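Local coordinates for protein diaminopropionate ammonia-lyase (Escherichia coli, PDB 4D9I) that uses pyridoxal 5'-phosphate to catalyse the elimination of both L- and D-diaminopropionate to pyruvate and ammonia, working as a homodimer, at residues F4-D9 with A317-R322; K60-K65 with V342-L347. All coordinates share one frame; numbering follows the deposited sequence.

Contact 1: residues F4-D9 with A317-R322; sequences FSLKID and AALGMR
Phe4 brings one rim of its ring against the CD2 methyl of Leu319, with Phe4 CZ 3.8 Å from Leu319 CD2. The methyl lies near the ring plane, at the CE1–CZ edge rather than over a face, and the two side chains arrive from opposite directions. The first torsion of Phe4 (chi1 57°) places CG between the backbone N and the carbonyl carbon and carries the ring toward the helix. Leu6 supplies the second wall: its CD1 approaches Leu319 CD2 at 4.1 Å, and the two leucines meet at a slant. Leu6 CD1 is also 3.6 Å from Phe4 CE1, so ring and leucine close on each other as well as on the same helix methyl. Leu319, its CG opposite the backbone N (chi1 174°), carries the branch whose CD2 methyl fits between them. No hydrogen bond crosses here, and all three residues are buried; the contact joins the loop leading into edge strand 8-12 to helix 315-325, away from the active site. Beyond the two segments, the Phe4 ring meets Tyr352 with planes about 25° apart, and Phe4 also packs on Glu391 of the second subunit, while Arg322 NH1 hydrogen-bonds to Trp390 O of that subunit. The chain start packs beside helix 315-325, near the end of helix 338-352, and leads into strand 8-12 at the margin of the mixed sheet.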
# COMPACT_ATOMS: atom_id res chain seq x y z
N PHE B 4 12.07 -12.92 8.91
CA PHE B 4 13.10 -11.92 9.21
C PHE B 4 13.07 -11.54 10.69
O PHE B 4 12.04 -11.68 11.35
CB PHE B 4 12.92 -10.68 8.33
CG PHE B 4 11.56 -10.01 8.42
CD1 PHE B 4 11.32 -9.00 9.36
CD2 PHE B 4 10.54 -10.35 7.54
CE1 PHE B 4 10.08 -8.37 9.44
CE2 PHE B 4 9.30 -9.72 7.61
CZ PHE B 4 9.07 -8.73 8.57
N SER B 5 14.21 -11.07 11.20
CA SER B 5 14.35 -10.74 12.61
C SER B 5 14.60 -9.26 12.81
O SER B 5 15.71 -8.77 12.63
CB SER B 5 15.48 -11.55 13.25
OG SER B 5 15.21 -12.94 13.18
N LEU B 6 13.55 -8.54 13.19
CA LEU B 6 13.68 -7.14 13.58
C LEU B 6 13.78 -7.09 15.09
O LEU B 6 13.09 -7.84 15.79
CB LEU B 6 12.52 -6.29 13.08
CG LEU B 6 12.38 -6.24 11.54
CD1 LEU B 6 11.20 -5.36 11.16
CD2 LEU B 6 13.65 -5.73 10.87
N LYS B 7 14.66 -6.22 15.57
CA LYS B 7 14.89 -6.09 16.99
C LYS B 7 13.57 -5.73 17.68
O LYS B 7 13.00 -4.67 17.42
CB LYS B 7 15.96 -5.03 17.25
CG LYS B 7 16.23 -4.76 18.71
CD LYS B 7 16.89 -3.41 18.89
CE LYS B 7 17.13 -3.14 20.36
NZ LYS B 7 18.14 -2.06 20.61
N ILE B 8 13.05 -6.64 18.51
CA ILE B 8 11.91 -6.34 19.38
C ILE B 8 12.22 -6.81 20.80
O ILE B 8 11.99 -7.98 21.14
CB ILE B 8 10.60 -7.05 18.97
CG1 ILE B 8 10.24 -6.83 17.51
CG2 ILE B 8 9.45 -6.58 19.86
CD1 ILE B 8 9.39 -7.97 16.97
N ASP B 9 12.75 -5.92 21.62
CA ASP B 9 13.04 -6.27 23.00
C ASP B 9 11.81 -5.99 23.85
O ASP B 9 11.27 -4.88 23.81
CB ASP B 9 14.24 -5.47 23.52
CG ASP B 9 15.55 -5.90 22.86
OD1 ASP B 9 15.68 -7.06 22.45
OD2 ASP B 9 16.48 -5.06 22.76
N ALA B 317 8.58 0.47 12.43
CA ALA B 317 7.61 1.52 12.13
C ALA B 317 7.35 1.56 10.63
O ALA B 317 6.20 1.57 10.21
CB ALA B 317 8.10 2.88 12.66
N ALA B 318 8.42 1.54 9.84
CA ALA B 318 8.32 1.46 8.37
C ALA B 318 7.43 0.29 7.91
O ALA B 318 6.56 0.47 7.09
CB ALA B 318 9.69 1.38 7.74
N LEU B 319 7.68 -0.91 8.46
CA LEU B 319 6.86 -2.09 8.17
C LEU B 319 5.38 -1.84 8.49
O LEU B 319 4.51 -2.11 7.68
CB LEU B 319 7.39 -3.28 8.98
CG LEU B 319 6.61 -4.61 8.96
CD1 LEU B 319 6.58 -5.16 7.54
CD2 LEU B 319 7.29 -5.60 9.90
N GLY B 320 5.11 -1.27 9.66
CA GLY B 320 3.75 -0.87 10.02
C GLY B 320 3.09 0.08 9.02
O GLY B 320 1.93 -0.10 8.68
N MET B 321 3.81 1.11 8.59
CA MET B 321 3.29 2.07 7.62
C MET B 321 2.79 1.34 6.35
O MET B 321 1.71 1.64 5.83
CB MET B 321 4.37 3.06 7.21
CG MET B 321 4.81 4.01 8.33
SD MET B 321 6.29 4.96 7.90
CE MET B 321 5.70 6.14 6.70
N ARG B 322 3.61 0.43 5.85
CA ARG B 322 3.28 -0.31 4.62
C ARG B 322 2.10 -1.26 4.80
O ARG B 322 1.26 -1.41 3.88
CB ARG B 322 4.49 -1.10 4.12
CG ARG B 322 5.63 -0.20 3.66
CD ARG B 322 6.78 -1.02 3.09
NE ARG B 322 7.99 -0.22 3.15
CZ ARG B 322 8.98 -0.45 3.98
NH1 ARG B 322 8.94 -1.49 4.82
NH2 ARG B 322 10.02 0.34 3.94

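Contact 2: residues K60-K65 with V342-L347; sequences KKILVK and VGLGVL
Lys65 NZ is gripped by three groups, a salt bridge to Glu212 and hydrogen bonds to Thr45 O and Gln216 OE1, on the face of strand 61-66 turned away from the one where Ile62 meets Leu344 and Leu347. The buried amine is thereby provided with partners, whereas the Ile62 contacts with the helix are apolar and no hydrogen bond crosses between the segments. There Ile62 divides its two branches between two leucines, one turn of helix apart. Its gamma methyl CG2 is 4.1 Å from Leu344 CD2, with the side chains crossing at about a right angle; its longer branch meets Leu347 tip to tip, Ile62 CD1 standing 4.0 Å from Leu347 CD1. The torsion of Ile62 explains the division: CG1 lies anti to the carbonyl carbon (chi1 -64°), leaving CG2 anti to the backbone N, and the branches fork toward different leucines. Val64, two residues on, points to the same helix but stays looser, Val64 CG2 being 4.9 Å from Leu344 CD2. Helix 51-57 packs against the same side chains: Ile62 touches Ala54 and Phe57, Leu347 Phe57, and Leu344 Leu53. Helices on one face of the strand and Glu212 and Gln216 of helix 208-220 on the other make a worked example of the three-layer alpha/beta/alpha sandwich, consistent with the large domain, built on the mixed sheet, of fold type II pyridoxal-phosphate enzymes.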
# COMPACT_ATOMS: atom_id res chain seq x y z
N LYS B 60 -7.63 -12.63 17.53
CA LYS B 60 -9.08 -12.53 17.27
C LYS B 60 -9.41 -11.25 16.47
O LYS B 60 -10.09 -11.30 15.46
CB LYS B 60 -9.89 -12.57 18.58
CG LYS B 60 -11.40 -12.70 18.40
CD LYS B 60 -12.12 -12.95 19.74
CE LYS B 60 -13.57 -13.40 19.54
N LYS B 61 -8.93 -10.11 16.96
CA LYS B 61 -9.21 -8.81 16.36
C LYS B 61 -8.04 -7.88 16.46
O LYS B 61 -7.25 -7.94 17.42
CB LYS B 61 -10.46 -8.16 16.99
CG LYS B 61 -11.78 -8.79 16.51
CD LYS B 61 -12.70 -7.72 15.94
CE LYS B 61 -13.69 -8.27 14.93
NZ LYS B 61 -14.13 -7.15 14.04
N ILE B 62 -7.90 -7.02 15.45
CA ILE B 62 -6.94 -5.93 15.48
C ILE B 62 -7.75 -4.69 15.10
O ILE B 62 -8.32 -4.63 14.01
CB ILE B 62 -5.76 -6.16 14.52
CG1 ILE B 62 -4.93 -7.40 14.93
CG2 ILE B 62 -4.85 -4.93 14.44
CD1 ILE B 62 -3.80 -7.73 13.95
N LEU B 63 -7.81 -3.72 16.03
CA LEU B 63 -8.64 -2.54 15.89
C LEU B 63 -7.72 -1.34 15.89
O LEU B 63 -6.93 -1.17 16.84
CB LEU B 63 -9.65 -2.43 17.03
CG LEU B 63 -10.54 -3.67 17.24
CD1 LEU B 63 -11.26 -3.55 18.57
CD2 LEU B 63 -11.51 -3.84 16.08
N VAL B 64 -7.80 -0.53 14.85
CA VAL B 64 -6.89 0.63 14.73
C VAL B 64 -7.69 1.91 14.82
O VAL B 64 -8.52 2.22 13.94
CB VAL B 64 -6.08 0.62 13.42
CG1 VAL B 64 -5.10 1.81 13.38
CG2 VAL B 64 -5.33 -0.70 13.27
N LYS B 65 -7.41 2.67 15.87
CA LYS B 65 -7.93 4.02 16.00
C LYS B 65 -7.15 4.96 15.08
O LYS B 65 -5.94 5.22 15.31
CB LYS B 65 -7.83 4.46 17.48
CG LYS B 65 -8.58 5.73 17.85
CD LYS B 65 -10.08 5.66 17.57
CE LYS B 65 -10.81 6.86 18.20
NZ LYS B 65 -12.17 7.06 17.64
N VAL B 342 3.88 2.41 14.41
CA VAL B 342 4.86 1.55 15.06
C VAL B 342 4.24 0.47 15.94
O VAL B 342 4.81 -0.61 16.05
CB VAL B 342 5.94 2.37 15.83
CG1 VAL B 342 5.39 2.98 17.12
CG2 VAL B 342 7.16 1.51 16.13
N GLY B 343 3.10 0.75 16.56
CA GLY B 343 2.39 -0.25 17.35
C GLY B 343 1.99 -1.40 16.44
O GLY B 343 2.28 -2.58 16.71
N LEU B 344 1.31 -1.07 15.34
CA LEU B 344 0.96 -2.07 14.32
C LEU B 344 2.20 -2.75 13.74
O LEU B 344 2.21 -3.97 13.49
CB LEU B 344 0.11 -1.45 13.20
CG LEU B 344 -0.59 -2.37 12.20
CD1 LEU B 344 0.39 -2.90 11.15
CD2 LEU B 344 -1.34 -3.51 12.89
N GLY B 345 3.26 -1.98 13.56
CA GLY B 345 4.50 -2.56 13.09
C GLY B 345 5.00 -3.68 13.98
O GLY B 345 5.50 -4.68 13.47
N VAL B 346 4.85 -3.52 15.30
CA VAL B 346 5.32 -4.54 16.24
C VAL B 346 4.63 -5.89 15.97
O VAL B 346 5.28 -6.93 15.93
CB VAL B 346 5.13 -4.12 17.72
CG1 VAL B 346 5.30 -5.31 18.66
CG2 VAL B 346 6.11 -3.02 18.08
N LEU B 347 3.30 -5.84 15.80
CA LEU B 347 2.54 -7.06 15.54
C LEU B 347 3.01 -7.74 14.26
O LEU B 347 3.11 -8.97 14.20
CB LEU B 347 1.04 -6.77 15.45
CG LEU B 347 0.34 -6.17 16.68
CD1 LEU B 347 -1.15 -6.03 16.42
CD2 LEU B 347 0.58 -7.07 17.87

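How the contacts relate
The centres of contacts 1 and 2 lie about 12 Å apart, and the two are bridged by helices 315-325 and 338-352, which follow each other in the chain. These helices touch directly: Ala317 CB is 3.8 Å from Val342 CG2. The segments alternate along the sequence, 4-9 and 60-65 coming first and 317-322 and 342-347 much later, so each early segment is paired with a late helix. Both contacts reach the same mixed sheet, contact 1 beside its outermost strand 8-12 and contact 2 on strand 61-66, toward the other margin. Together they show how two consecutive helices join sequence-distant parts of the region built on the mixed sheet, away from the active site.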